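Local structure of Esterase/lipase (Lactobacillus rhamnosus, 4N5H) at residues T65-I70 / Q95-M100; L55-K60 / P131-D136; C89-S94 / T293-L298; F135-V140 / V173-T178; N83-Y88 / F280-W285. The protein probably hydrolyses carboxylic ester bonds, and may also transfer acyl groups, as an esterase of the alpha/beta-hydrolase fold. The protein carries 1 engineered substitution. One frame throughout, in Å; residues are numbered along the deposited sequence.

Contact 1 of 5, residues T65-I70 / Q95-M100; sequences TMPTVI and QGYAVM. With CA (calcium ion), chain F.
Val69 meets Val99 where strands 66-72 and 98-102 run side by side, the two parallel arms of a beta-alpha-beta crossover whose helix is 86-94. The fit is one of small knuckles in shallow notches. Tyr97 CD2 fills the hollow beside Pro67, 3.9 Å from Pro67 CB, and Val69 CG2 meets the same side chain obliquely, 4.0 Å from Tyr97 CB. Val99 CG2 settles 4.1 Å from Val69 CB. On the opposite face of the sheet, the small Ala98 CB leaves room for Met66 CB, while Met100, bent at chi2 and chi3, lays CE 3.9 Å from Ile70 CG2. Beneath these bumps the backbones are laced by bonds from Ala98 N to Pro67 O, Val69 N to Ala98 O and Met100 N to Val69 O. The Tyr97 hydroxyl bonds elsewhere, to Asp302 and Arg299. Just ahead of the strand, Thr65 grips a calcium ion through both O and OG1, the carbonyl oxygen Thr65 O lying 2.8 Å from the metal and three waters supplying further ligands.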
# COMPACT_ATOMS: atom_id res chain seq x y z
N THR A 65 24.94 -14.66 16.62
CA THR A 65 24.26 -13.93 17.69
C THR A 65 24.73 -12.50 17.62
O THR A 65 25.86 -12.27 17.24
CB THR A 65 24.40 -14.54 19.12
OG1 THR A 65 25.72 -14.41 19.63
CG2 THR A 65 24.00 -16.05 19.03
N MET A 66 23.86 -11.57 17.98
CA MET A 66 24.12 -10.17 17.99
C MET A 66 23.73 -9.58 19.35
O MET A 66 22.85 -10.10 20.00
CB MET A 66 23.27 -9.51 16.91
CG MET A 66 23.76 -10.01 15.54
SD MET A 66 22.53 -9.55 14.36
CE MET A 66 21.43 -10.79 14.61
N PRO A 67 24.40 -8.50 19.82
CA PRO A 67 23.99 -7.87 21.03
C PRO A 67 22.49 -7.49 20.98
O PRO A 67 21.99 -7.14 19.89
CB PRO A 67 24.93 -6.68 21.18
CG PRO A 67 26.10 -7.03 20.29
CD PRO A 67 25.51 -7.80 19.16
N THR A 68 21.89 -7.50 22.15
CA THR A 68 20.45 -7.35 22.28
C THR A 68 20.01 -5.94 22.63
O THR A 68 20.59 -5.31 23.55
CB THR A 68 19.97 -8.32 23.33
OG1 THR A 68 20.14 -9.69 22.87
CG2 THR A 68 18.46 -8.15 23.64
N VAL A 69 18.93 -5.47 22.00
CA VAL A 69 18.27 -4.29 22.47
C VAL A 69 16.80 -4.73 22.77
O VAL A 69 16.16 -5.43 21.91
CB VAL A 69 18.24 -3.20 21.41
CG1 VAL A 69 17.53 -1.99 21.96
CG2 VAL A 69 19.66 -2.81 20.97
N ILE A 70 16.28 -4.28 23.91
CA ILE A 70 14.90 -4.54 24.29
C ILE A 70 14.23 -3.18 24.50
O ILE A 70 14.72 -2.30 25.26
CB ILE A 70 14.85 -5.27 25.59
CG1 ILE A 70 15.46 -6.65 25.43
CG2 ILE A 70 13.38 -5.41 26.05
CD1 ILE A 70 15.66 -7.44 26.69
N GLN A 95 21.70 -1.65 12.42
CA GLN A 95 23.05 -1.37 12.92
C GLN A 95 23.76 -2.61 13.43
O GLN A 95 24.95 -2.47 13.85
CB GLN A 95 23.03 -0.22 13.90
CG GLN A 95 22.51 1.09 13.35
CD GLN A 95 23.20 1.45 12.06
OE1 GLN A 95 24.38 1.80 12.08
NE2 GLN A 95 22.50 1.39 10.96
N GLY A 96 23.16 -3.78 13.37
CA GLY A 96 23.76 -5.01 13.76
C GLY A 96 23.35 -5.58 15.11
O GLY A 96 24.17 -6.19 15.86
N TYR A 97 22.11 -5.30 15.51
CA TYR A 97 21.60 -5.66 16.81
C TYR A 97 20.33 -6.52 16.64
O TYR A 97 19.60 -6.36 15.69
CB TYR A 97 21.19 -4.42 17.66
CG TYR A 97 22.42 -3.60 18.00
CD1 TYR A 97 22.88 -2.71 17.04
CD2 TYR A 97 23.20 -3.84 19.13
CE1 TYR A 97 24.10 -2.05 17.22
CE2 TYR A 97 24.41 -3.13 19.34
CZ TYR A 97 24.84 -2.24 18.39
OH TYR A 97 26.02 -1.50 18.58
N ALA A 98 20.13 -7.44 17.57
CA ALA A 98 18.93 -8.25 17.67
C ALA A 98 18.02 -7.47 18.62
O ALA A 98 18.35 -7.14 19.75
CB ALA A 98 19.23 -9.61 18.24
N VAL A 99 16.83 -7.12 18.15
CA VAL A 99 15.95 -6.22 18.90
C VAL A 99 14.61 -6.90 19.17
O VAL A 99 13.95 -7.51 18.29
CB VAL A 99 15.72 -4.90 18.09
CG1 VAL A 99 14.86 -3.91 18.80
CG2 VAL A 99 17.07 -4.30 17.64
N MET A 100 14.14 -6.73 20.39
CA MET A 100 12.83 -7.20 20.78
C MET A 100 12.04 -6.01 21.26
O MET A 100 12.53 -5.16 22.03
CB MET A 100 12.97 -8.31 21.90
CG MET A 100 11.61 -8.79 22.34
SD MET A 100 10.70 -7.92 23.64
CE MET A 100 11.43 -8.66 25.05
CA CA F . 27.75 -13.16 19.07
O HOH W 1 27.96 -14.50 21.31
O HOH W 2 27.37 -10.92 20.21
O HOH W 3 28.79 -11.20 18.04

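Contact 2 of 5, residues L55-K60 / P131-D136; sequences LYYPAK and PQRGFD
Leu55 spreads its two methyls over different partners: CD1 touches the aliphatic part of Arg133, 3.5 Å from Arg133 CD, and CD2 lies 3.8 Å from Phe135 CZ. Arg133 sets CG between its backbone N and carbonyl carbon (chi1 72°), which brings that carbon to 3.4 Å from Tyr57 OH. The chain then bends at chi3, and its guanidinium turns to other partners: NH2 bonds Gln132 OE1 at 2.9 Å and forms a salt bridge with Glu289 of the second subunit, while NE and NH1 reach Phe129 O and Tyr41 OH. Tyr57 brings its ring atom CE2 to 3.3 Å from Arg133 O, and its OH sits at the edge of the Phe135 ring, in plane, 3.6 Å from Phe135 CE1. The two rings meet obliquely, with planes 70° apart. Tyr57 OH is also hydrogen-bonded to Glu38. Strands 52-58 and 135-136 are not neighbours; 98-102 and 66-72 run between them, so large side chains span the gap on one side of the sheet. The pairing of an antiparallel 52-58 with an otherwise parallel core is that of the alpha/beta-hydrolase fold.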
# COMPACT_ATOMS: atom_id res chain seq x y z
N LEU A 55 10.29 -9.28 16.96
CA LEU A 55 11.76 -9.39 16.88
C LEU A 55 12.24 -8.81 15.56
O LEU A 55 11.70 -9.06 14.47
CB LEU A 55 12.25 -10.82 17.00
CG LEU A 55 11.68 -11.61 18.22
CD1 LEU A 55 12.18 -13.02 18.24
CD2 LEU A 55 12.03 -10.91 19.53
N TYR A 56 13.39 -8.11 15.63
CA TYR A 56 13.93 -7.42 14.46
C TYR A 56 15.44 -7.75 14.38
O TYR A 56 16.16 -7.85 15.40
CB TYR A 56 13.82 -5.89 14.58
CG TYR A 56 12.46 -5.36 14.96
CD1 TYR A 56 12.01 -5.36 16.26
CD2 TYR A 56 11.66 -4.76 13.98
CE1 TYR A 56 10.77 -4.85 16.61
CE2 TYR A 56 10.43 -4.20 14.33
CZ TYR A 56 9.97 -4.28 15.66
OH TYR A 56 8.78 -3.69 16.00
N TYR A 57 15.93 -7.85 13.15
CA TYR A 57 17.32 -8.21 12.89
C TYR A 57 17.82 -7.56 11.58
O TYR A 57 17.10 -7.26 10.68
CB TYR A 57 17.36 -9.73 12.54
CG TYR A 57 16.65 -10.65 13.53
CD1 TYR A 57 15.33 -10.96 13.34
CD2 TYR A 57 17.29 -11.23 14.59
CE1 TYR A 57 14.65 -11.79 14.17
CE2 TYR A 57 16.64 -12.10 15.44
CZ TYR A 57 15.27 -12.39 15.21
OH TYR A 57 14.63 -13.27 16.04
N PRO A 58 19.14 -7.39 11.54
CA PRO A 58 19.68 -6.97 10.20
C PRO A 58 19.39 -8.04 9.19
O PRO A 58 19.35 -9.22 9.57
CB PRO A 58 21.21 -6.89 10.51
CG PRO A 58 21.42 -7.68 11.73
CD PRO A 58 20.17 -7.68 12.53
N ALA A 59 19.12 -7.67 7.94
CA ALA A 59 18.92 -8.69 6.93
C ALA A 59 20.11 -9.59 6.69
O ALA A 59 19.88 -10.75 6.44
CB ALA A 59 18.43 -8.07 5.64
N LYS A 60 21.32 -9.11 6.78
CA LYS A 60 22.49 -9.99 6.65
C LYS A 60 23.20 -9.95 7.96
O LYS A 60 23.68 -8.89 8.36
CB LYS A 60 23.39 -9.41 5.52
N PRO A 131 18.17 -16.71 22.51
CA PRO A 131 19.50 -17.17 21.98
C PRO A 131 19.48 -18.09 20.80
O PRO A 131 20.34 -17.99 19.92
CB PRO A 131 20.14 -17.81 23.20
CG PRO A 131 19.60 -17.04 24.33
CD PRO A 131 18.11 -16.81 23.95
N GLN A 132 18.52 -19.00 20.75
CA GLN A 132 18.41 -19.93 19.62
C GLN A 132 18.16 -19.24 18.30
O GLN A 132 18.37 -19.85 17.27
CB GLN A 132 17.41 -20.97 19.91
CG GLN A 132 16.07 -20.59 19.77
CD GLN A 132 15.06 -21.64 20.41
OE1 GLN A 132 14.07 -21.21 20.88
NE2 GLN A 132 15.34 -22.96 20.39
N ARG A 133 17.67 -17.96 18.33
CA ARG A 133 17.37 -17.24 17.10
C ARG A 133 18.16 -15.97 16.92
O ARG A 133 17.85 -15.12 16.07
CB ARG A 133 15.84 -17.02 17.00
CG ARG A 133 15.30 -16.01 17.94
CD ARG A 133 13.74 -16.17 18.12
NE ARG A 133 13.43 -17.42 18.81
CZ ARG A 133 12.54 -18.31 18.47
NH1 ARG A 133 11.64 -18.07 17.48
NH2 ARG A 133 12.51 -19.41 19.14
N GLY A 134 19.29 -15.84 17.64
CA GLY A 134 20.17 -14.72 17.41
C GLY A 134 20.43 -13.72 18.46
O GLY A 134 21.28 -12.81 18.27
N PHE A 135 19.79 -13.85 19.60
CA PHE A 135 20.01 -12.87 20.65
C PHE A 135 21.17 -13.26 21.58
O PHE A 135 21.13 -14.32 22.25
CB PHE A 135 18.74 -12.72 21.53
CG PHE A 135 17.63 -11.98 20.83
CD1 PHE A 135 16.92 -12.55 19.77
CD2 PHE A 135 17.37 -10.63 21.14
CE1 PHE A 135 15.97 -11.83 19.05
CE2 PHE A 135 16.48 -9.89 20.40
CZ PHE A 135 15.77 -10.48 19.38
N ASP A 136 22.12 -12.32 21.69
CA ASP A 136 23.16 -12.42 22.69
C ASP A 136 22.71 -11.78 23.93
O ASP A 136 22.60 -10.52 23.98
CB ASP A 136 24.43 -11.78 22.13
CG ASP A 136 25.52 -11.57 23.18
OD1 ASP A 136 25.43 -12.12 24.30
OD2 ASP A 136 26.40 -10.79 22.82

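Contact 3 of 5, residues C89-S94 / T293-L298; sequences CRYLAS and TNLEML
Tyr91 presents the hydroxyl end of its ring to Leu295, whose CD2 lies at the ring edge near its plane, 3.4 Å from Tyr91 OH. With CG anti to the backbone N (chi1 177°), the ring starts out toward helix 288-311, and its CE2 passes 4.1 Å from Asn294 CB. One residue further on, Leu92 CD2 touches two partners, Met297 CE at 3.8 Å and Leu298 CD1 at 3.9 Å. Leu92 and Met297 cross at about a right angle, the bend of Met297 at chi3 turning its terminal methyl to the leucine. The helical segments are inclined at 52°, and their axes stay 11.0 Å apart at closest, so long side chains rather than backbones fill the interface. Trp285 lies against the Tyr91 ring, and Met297 and Leu298 pack in turn on Leu141 of the sheet, placing the joint between the crossover helix 86-94 and the C-terminal helix. The Asn294 amide bonds Asn281 instead of a residue across the contact. Between these two segments the attraction is probably mostly dispersion and burial of apolar surface, with shape setting their relative position in place of directional bonds.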
# COMPACT_ATOMS: atom_id res chain seq x y z
N CYS A 89 12.83 0.60 16.07
CA CYS A 89 13.40 -0.75 16.26
C CYS A 89 14.11 -1.26 15.03
O CYS A 89 15.18 -1.86 15.14
CB CYS A 89 12.34 -1.72 16.73
SG CYS A 89 11.77 -1.45 18.45
N ARG A 90 13.52 -1.08 13.83
CA ARG A 90 14.22 -1.51 12.61
C ARG A 90 15.54 -0.77 12.47
O ARG A 90 16.57 -1.36 12.06
CB ARG A 90 13.36 -1.17 11.38
CG ARG A 90 12.10 -2.00 11.22
CD ARG A 90 11.13 -1.38 10.20
NE ARG A 90 10.04 -2.32 9.97
CZ ARG A 90 8.75 -1.96 9.70
NH1 ARG A 90 8.36 -0.71 9.54
NH2 ARG A 90 7.84 -2.89 9.53
N TYR A 91 15.53 0.53 12.76
CA TYR A 91 16.79 1.27 12.67
C TYR A 91 17.87 0.64 13.56
O TYR A 91 19.01 0.37 13.13
CB TYR A 91 16.70 2.80 12.96
CG TYR A 91 18.06 3.39 12.90
CD1 TYR A 91 18.69 3.59 11.63
CD2 TYR A 91 18.77 3.70 14.06
CE1 TYR A 91 19.98 4.06 11.59
CE2 TYR A 91 20.08 4.17 13.96
CZ TYR A 91 20.66 4.31 12.74
OH TYR A 91 21.95 4.83 12.63
N LEU A 92 17.53 0.42 14.80
CA LEU A 92 18.55 -0.16 15.69
C LEU A 92 19.02 -1.51 15.16
O LEU A 92 20.21 -1.80 15.16
CB LEU A 92 18.00 -0.24 17.11
CG LEU A 92 17.52 1.02 17.76
CD1 LEU A 92 16.90 0.74 19.11
CD2 LEU A 92 18.71 2.03 17.81
N ALA A 93 18.10 -2.37 14.73
CA ALA A 93 18.46 -3.69 14.18
C ALA A 93 19.38 -3.57 12.95
O ALA A 93 20.33 -4.36 12.82
CB ALA A 93 17.18 -4.49 13.77
N SER A 94 19.14 -2.56 12.14
CA SER A 94 19.93 -2.38 10.92
C SER A 94 21.41 -2.09 11.23
O SER A 94 22.26 -2.29 10.33
CB SER A 94 19.37 -1.22 10.04
OG SER A 94 19.72 0.06 10.56
N THR A 293 21.94 10.69 17.87
CA THR A 293 21.49 10.28 19.22
C THR A 293 21.50 8.74 19.37
O THR A 293 22.00 8.20 20.33
CB THR A 293 20.12 10.87 19.48
OG1 THR A 293 20.22 12.30 19.47
CG2 THR A 293 19.58 10.41 20.78
N ASN A 294 20.90 8.07 18.39
CA ASN A 294 20.73 6.66 18.43
C ASN A 294 22.05 5.91 18.32
O ASN A 294 22.29 4.90 19.01
CB ASN A 294 19.66 6.23 17.44
CG ASN A 294 18.26 6.78 17.82
OD1 ASN A 294 17.97 7.01 18.98
ND2 ASN A 294 17.42 6.92 16.80
N LEU A 295 22.91 6.39 17.40
CA LEU A 295 24.29 5.81 17.33
C LEU A 295 25.05 6.11 18.60
O LEU A 295 25.82 5.21 19.06
CB LEU A 295 25.05 6.36 16.17
CG LEU A 295 24.58 5.92 14.78
CD1 LEU A 295 25.40 6.52 13.66
CD2 LEU A 295 24.61 4.38 14.62
N GLU A 296 24.89 7.29 19.21
CA GLU A 296 25.60 7.56 20.44
C GLU A 296 25.20 6.60 21.55
O GLU A 296 26.01 6.08 22.33
CB GLU A 296 25.45 9.00 20.85
CG GLU A 296 26.28 9.35 22.05
CD GLU A 296 26.52 10.89 22.17
OE1 GLU A 296 26.55 11.59 21.12
OE2 GLU A 296 26.63 11.34 23.35
N MET A 297 23.91 6.32 21.63
CA MET A 297 23.38 5.25 22.51
C MET A 297 24.00 3.89 22.24
O MET A 297 24.45 3.21 23.20
CB MET A 297 21.88 5.23 22.43
CG MET A 297 21.24 4.15 23.29
SD MET A 297 19.46 3.98 23.06
CE MET A 297 19.38 3.21 21.39
N LEU A 298 24.04 3.48 20.99
CA LEU A 298 24.54 2.14 20.63
C LEU A 298 26.06 2.10 20.91
O LEU A 298 26.56 1.05 21.40
CB LEU A 298 24.25 1.77 19.19
CG LEU A 298 22.74 1.58 18.96
CD1 LEU A 298 22.55 1.44 17.44
CD2 LEU A 298 22.15 0.38 19.70

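Contact 4 of 5, residues F135-V140 / V173-T178; sequences FDLDHV and VNFNFT
Thr178 bonds both the backbone N and the backbone O of Val140, its hydroxyl standing in for a main-chain carbonyl. Thr178 OG1 accepts from Val140 N at 3.0 Å, with 164° at the hydrogen, and Thr178 N returns a bond to Val140 O at 2.7 Å. The same OG1 lies 2.6 Å from a water that donates to Asp138 O. A valine in place of Thr178 would probably leave Val140 N without its acceptor and that water without its second mate. A further water links the segments, donating to Leu137 O and accepting from Asn176 N. Below this polar seam the Phe175 ring meets two aliphatic groups obliquely. Leu137 CD1 lies 3.9 Å from Phe175 CD2, and Val140 CG2 is equally far from Phe175 CD1. CG of Phe175 stands between its backbone N and carbonyl carbon (chi1 60°), which starts the ring toward them. The corner before Val140 is fixed by an Asx turn, Asp136 OD1 accepting from Asp138 N, and by His139 ND1 donating to Asp136 OD2 at 2.8 Å. Since His139 NE2 also bonds Asp309, the two carboxylates are likely to favour a positively charged imidazole, and the bend is probably held electrostatically as well as by the Asx turn.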
# COMPACT_ATOMS: atom_id res chain seq x y z
N PHE A 135 19.79 -13.85 19.60
CA PHE A 135 20.01 -12.87 20.65
C PHE A 135 21.17 -13.26 21.58
O PHE A 135 21.13 -14.32 22.25
CB PHE A 135 18.74 -12.72 21.53
CG PHE A 135 17.63 -11.98 20.83
CD1 PHE A 135 16.92 -12.55 19.77
CD2 PHE A 135 17.37 -10.63 21.14
CE1 PHE A 135 15.97 -11.83 19.05
CE2 PHE A 135 16.48 -9.89 20.40
CZ PHE A 135 15.77 -10.48 19.38
N ASP A 136 22.12 -12.32 21.69
CA ASP A 136 23.16 -12.42 22.69
C ASP A 136 22.71 -11.78 23.93
O ASP A 136 22.60 -10.52 23.98
CB ASP A 136 24.43 -11.78 22.13
CG ASP A 136 25.52 -11.57 23.18
OD1 ASP A 136 25.43 -12.12 24.30
OD2 ASP A 136 26.40 -10.79 22.82
N LEU A 137 22.32 -12.56 24.94
CA LEU A 137 21.83 -11.99 26.15
C LEU A 137 22.90 -11.69 27.23
O LEU A 137 22.56 -11.29 28.32
CB LEU A 137 20.77 -12.90 26.72
CG LEU A 137 19.51 -13.04 25.84
CD1 LEU A 137 18.52 -14.01 26.53
CD2 LEU A 137 18.83 -11.66 25.60
N ASP A 138 24.18 -11.80 26.85
CA ASP A 138 25.24 -11.32 27.74
C ASP A 138 25.43 -9.82 27.63
O ASP A 138 26.03 -9.18 28.52
CB ASP A 138 26.53 -12.05 27.44
CG ASP A 138 26.51 -13.52 27.91
OD1 ASP A 138 25.71 -13.85 28.83
OD2 ASP A 138 27.25 -14.25 27.32
N HIS A 139 24.93 -9.23 26.55
CA HIS A 139 25.05 -7.83 26.30
C HIS A 139 23.67 -7.35 25.91
O HIS A 139 23.25 -7.56 24.76
CB HIS A 139 25.98 -7.61 25.18
CG HIS A 139 27.36 -8.19 25.39
ND1 HIS A 139 27.77 -9.31 24.71
CD2 HIS A 139 28.36 -7.89 26.28
CE1 HIS A 139 28.97 -9.69 25.13
NE2 HIS A 139 29.38 -8.82 26.04
N VAL A 140 23.05 -6.61 26.85
CA VAL A 140 21.62 -6.23 26.74
C VAL A 140 21.49 -4.74 27.00
O VAL A 140 21.79 -4.23 28.08
CB VAL A 140 20.69 -7.01 27.64
CG1 VAL A 140 19.21 -6.58 27.48
CG2 VAL A 140 20.83 -8.51 27.35
N VAL A 173 14.80 -12.33 35.82
CA VAL A 173 15.14 -13.05 34.61
C VAL A 173 16.64 -13.37 34.63
O VAL A 173 17.43 -12.75 35.35
CB VAL A 173 14.73 -12.33 33.32
CG1 VAL A 173 13.20 -12.22 33.31
CG2 VAL A 173 15.41 -10.96 33.17
N ASN A 174 17.03 -14.35 33.84
CA ASN A 174 18.40 -14.90 33.88
C ASN A 174 19.35 -14.15 32.91
O ASN A 174 20.14 -14.79 32.15
CB ASN A 174 18.31 -16.41 33.53
CG ASN A 174 19.61 -17.18 33.78
OD1 ASN A 174 19.87 -18.22 33.10
ND2 ASN A 174 20.38 -16.76 34.75
N PHE A 175 19.27 -12.84 32.86
CA PHE A 175 20.25 -12.01 32.21
C PHE A 175 20.19 -10.68 32.88
O PHE A 175 19.29 -10.46 33.67
CB PHE A 175 20.05 -11.97 30.69
CG PHE A 175 18.71 -11.43 30.21
CD1 PHE A 175 18.48 -10.04 30.07
CD2 PHE A 175 17.66 -12.28 29.93
CE1 PHE A 175 17.27 -9.54 29.61
CE2 PHE A 175 16.43 -11.79 29.41
CZ PHE A 175 16.25 -10.41 29.24
N ASN A 176 21.18 -9.82 32.61
CA ASN A 176 21.27 -8.52 33.29
C ASN A 176 21.18 -7.47 32.18
O ASN A 176 21.41 -7.78 31.02
CB ASN A 176 22.65 -8.35 33.94
CG ASN A 176 23.03 -9.48 34.95
OD1 ASN A 176 22.33 -9.72 35.93
ND2 ASN A 176 24.19 -10.16 34.68
N PHE A 177 21.01 -6.23 32.54
CA PHE A 177 21.05 -5.08 31.62
C PHE A 177 22.42 -4.44 31.65
O PHE A 177 22.93 -4.08 32.77
CB PHE A 177 19.99 -4.06 31.98
CG PHE A 177 18.63 -4.66 32.15
CD1 PHE A 177 17.92 -4.51 33.31
CD2 PHE A 177 18.09 -5.39 31.11
CE1 PHE A 177 16.66 -5.10 33.46
CE2 PHE A 177 16.82 -5.94 31.25
CZ PHE A 177 16.12 -5.84 32.42
N THR A 178 23.06 -4.35 30.50
CA THR A 178 24.33 -3.69 30.34
C THR A 178 24.23 -2.15 30.46
O THR A 178 25.10 -1.49 31.06
CB THR A 178 24.94 -4.09 28.97
OG1 THR A 178 24.97 -5.50 28.90
CG2 THR A 178 26.34 -3.54 28.78
O HOH W 4 23.29 -10.60 30.86
O HOH W 5 25.55 -7.27 30.77

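Contact 5 of 5, residues N83-Y88 / F280-W285; sequences NLNRNY and FNVQHW. With IPA (isopropyl alcohol), chain C.
Before Asn85 meets Val282, the chain makes a type I turn from Asn83 to Arg86. Asn83 O takes two donors from opposite faces of its plane, Arg86 N and Arg86 NH1, the latter 2.8 Å away. Asn85 then rests its amide on Val282, OD1 lying 3.6 Å from Val282 CG1, while ND2 bonds Asp145, close to a probable nucleophile elbow. Arg86 extends from CG to NE, and NH1 also donates to O2 of an isopropanol, probably from the crystallisation liquor, at 2.8 Å. A methionine in place of Arg86 would probably cost Asn83 O its side-chain donor and leave the alcohol without its N-H. Asn87 sets CB 3.9 Å from Trp285 CD1, its amide being bonded to Glu29 and Arg90. Last comes Tyr88; Val282 CG2 sits over the middle of its ring, 3.9 Å from the centroid and 9° off the normal, a CH-pi contact. A water accepts from Tyr88 N and donates to Val282 O, each at 3.0 Å. Helix 86-94 and the short helix 280-283 thus meet through a methyl on an aromatic face, with one shared water bridging their backbones and with Asn85 ND2 and the Asn87 amide bonded to residues outside the two segments.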
# COMPACT_ATOMS: atom_id res chain seq x y z
N ASN A 83 3.78 -2.60 17.63
CA ASN A 83 4.14 -2.00 16.34
C ASN A 83 4.43 -0.51 16.38
O ASN A 83 4.96 0.07 15.39
CB ASN A 83 3.01 -2.28 15.32
CG ASN A 83 2.90 -3.76 14.99
OD1 ASN A 83 3.88 -4.51 14.95
ND2 ASN A 83 1.66 -4.23 14.84
N LEU A 84 4.12 0.15 17.50
CA LEU A 84 4.25 1.60 17.58
C LEU A 84 5.61 2.12 17.23
O LEU A 84 5.72 3.11 16.49
CB LEU A 84 3.78 2.13 18.94
CG LEU A 84 3.85 3.62 19.18
CD1 LEU A 84 2.87 4.32 18.22
CD2 LEU A 84 3.40 3.96 20.60
N ASN A 85 6.66 1.49 17.81
CA ASN A 85 8.03 1.90 17.56
C ASN A 85 8.74 1.07 16.54
O ASN A 85 9.97 0.92 16.54
CB ASN A 85 8.81 1.83 18.92
CG ASN A 85 8.40 2.93 19.91
OD1 ASN A 85 7.57 3.79 19.63
ND2 ASN A 85 9.02 2.88 21.07
N ARG A 86 7.99 0.53 15.57
CA ARG A 86 8.63 -0.35 14.62
C ARG A 86 9.78 0.27 13.82
O ARG A 86 10.80 -0.40 13.61
CB ARG A 86 7.64 -1.02 13.72
CG ARG A 86 6.95 -0.10 12.76
CD ARG A 86 5.71 -0.83 12.19
NE ARG A 86 4.86 0.01 11.35
CZ ARG A 86 3.88 0.77 11.77
NH1 ARG A 86 3.60 0.86 13.04
NH2 ARG A 86 3.17 1.47 10.89
N ASN A 87 9.66 1.54 13.39
CA ASN A 87 10.74 2.12 12.55
C ASN A 87 11.99 2.35 13.39
O ASN A 87 13.06 2.05 12.92
CB ASN A 87 10.30 3.41 11.90
CG ASN A 87 9.46 3.12 10.64
OD1 ASN A 87 9.28 1.93 10.20
ND2 ASN A 87 8.96 4.17 10.05
N TYR A 88 11.82 2.78 14.62
CA TYR A 88 12.96 2.96 15.52
C TYR A 88 13.63 1.63 15.78
O TYR A 88 14.87 1.51 15.70
CB TYR A 88 12.48 3.55 16.83
CG TYR A 88 13.44 3.67 17.98
CD1 TYR A 88 13.30 2.87 19.10
CD2 TYR A 88 14.50 4.58 17.96
CE1 TYR A 88 14.13 2.98 20.19
CE2 TYR A 88 15.32 4.71 19.05
CZ TYR A 88 15.11 3.96 20.19
OH TYR A 88 15.89 4.08 21.31
N PHE A 280 11.81 12.68 19.81
CA PHE A 280 11.99 12.92 18.36
C PHE A 280 12.81 11.82 17.71
O PHE A 280 12.54 11.44 16.58
CB PHE A 280 12.64 14.31 18.07
CG PHE A 280 14.11 14.32 18.38
CD1 PHE A 280 15.05 13.88 17.45
CD2 PHE A 280 14.59 14.75 19.66
CE1 PHE A 280 16.42 13.83 17.80
CE2 PHE A 280 15.92 14.75 19.99
CZ PHE A 280 16.88 14.27 19.04
N ASN A 281 13.75 11.29 18.46
CA ASN A 281 14.68 10.24 17.92
C ASN A 281 14.10 8.86 17.72
O ASN A 281 14.64 8.02 17.02
CB ASN A 281 15.98 10.21 18.70
CG ASN A 281 15.77 9.84 20.14
OD1 ASN A 281 15.06 10.59 20.86
ND2 ASN A 281 16.21 8.70 20.54
N VAL A 282 12.99 8.64 18.38
CA VAL A 282 12.15 7.47 18.21
C VAL A 282 11.11 7.66 17.06
O VAL A 282 10.87 6.75 16.22
CB VAL A 282 11.36 7.17 19.49
CG1 VAL A 282 10.43 5.95 19.34
CG2 VAL A 282 12.36 6.84 20.62
N GLN A 283 10.50 8.84 17.01
CA GLN A 283 9.50 9.13 15.98
C GLN A 283 10.06 9.36 14.59
O GLN A 283 9.38 8.99 13.64
CB GLN A 283 8.66 10.34 16.37
CG GLN A 283 7.85 10.07 17.59
CD GLN A 283 6.97 11.30 17.96
OE1 GLN A 283 7.25 12.45 17.61
NE2 GLN A 283 5.78 10.95 18.55
N HIS A 284 11.29 9.87 14.47
CA HIS A 284 11.95 10.12 13.18
C HIS A 284 13.38 9.67 13.19
O HIS A 284 14.36 10.48 13.33
CB HIS A 284 11.89 11.60 12.86
CG HIS A 284 10.56 12.02 12.35
ND1 HIS A 284 10.18 11.78 11.04
CD2 HIS A 284 9.48 12.49 12.96
CE1 HIS A 284 8.91 12.16 10.88
NE2 HIS A 284 8.47 12.58 12.05
N TRP A 285 13.54 8.35 13.02
CA TRP A 285 14.89 7.76 12.97
C TRP A 285 15.79 8.38 11.95
O TRP A 285 17.00 8.39 12.11
CB TRP A 285 14.77 6.25 12.71
CG TRP A 285 14.39 5.93 11.31
CD1 TRP A 285 13.14 5.87 10.80
CD2 TRP A 285 15.28 5.80 10.20
NE1 TRP A 285 13.22 5.69 9.43
CE2 TRP A 285 14.50 5.57 9.05
CE3 TRP A 285 16.67 5.72 10.08
CZ2 TRP A 285 15.04 5.37 7.82
CZ3 TRP A 285 17.19 5.59 8.88
CH2 TRP A 285 16.41 5.39 7.73
C1 IPA C . 0.62 3.21 12.16
C2 IPA C . 0.65 3.30 13.70
C3 IPA C . -0.78 2.95 14.09
O2 IPA C . 1.55 2.27 14.27
O HOH W 6 9.36 4.30 15.54

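Overall arrangement
The five contacts form a connected set about the first half of the alpha/beta-hydrolase sheet, on both its faces. Contacts 1 and 2, with centres about 6 Å apart, share that sheet: in it 52-58 pairs with 98-102, which pairs with 66-72, and contact 1 is nested inside the chain loop closed by contact 2. Contact 4 continues from contact 2 through the shared Phe135 and Asp136, its centre about 14 Å away. Contacts 3 and 5 both use helix 86-94, the connection between the strands of contact 1, and bring it to C-terminal helices 280-283 and 288-311. Contacts 4 and 5 are the most widely separated, about 23 Å between centres. Early and late parts of the chain are thus locked together around the core.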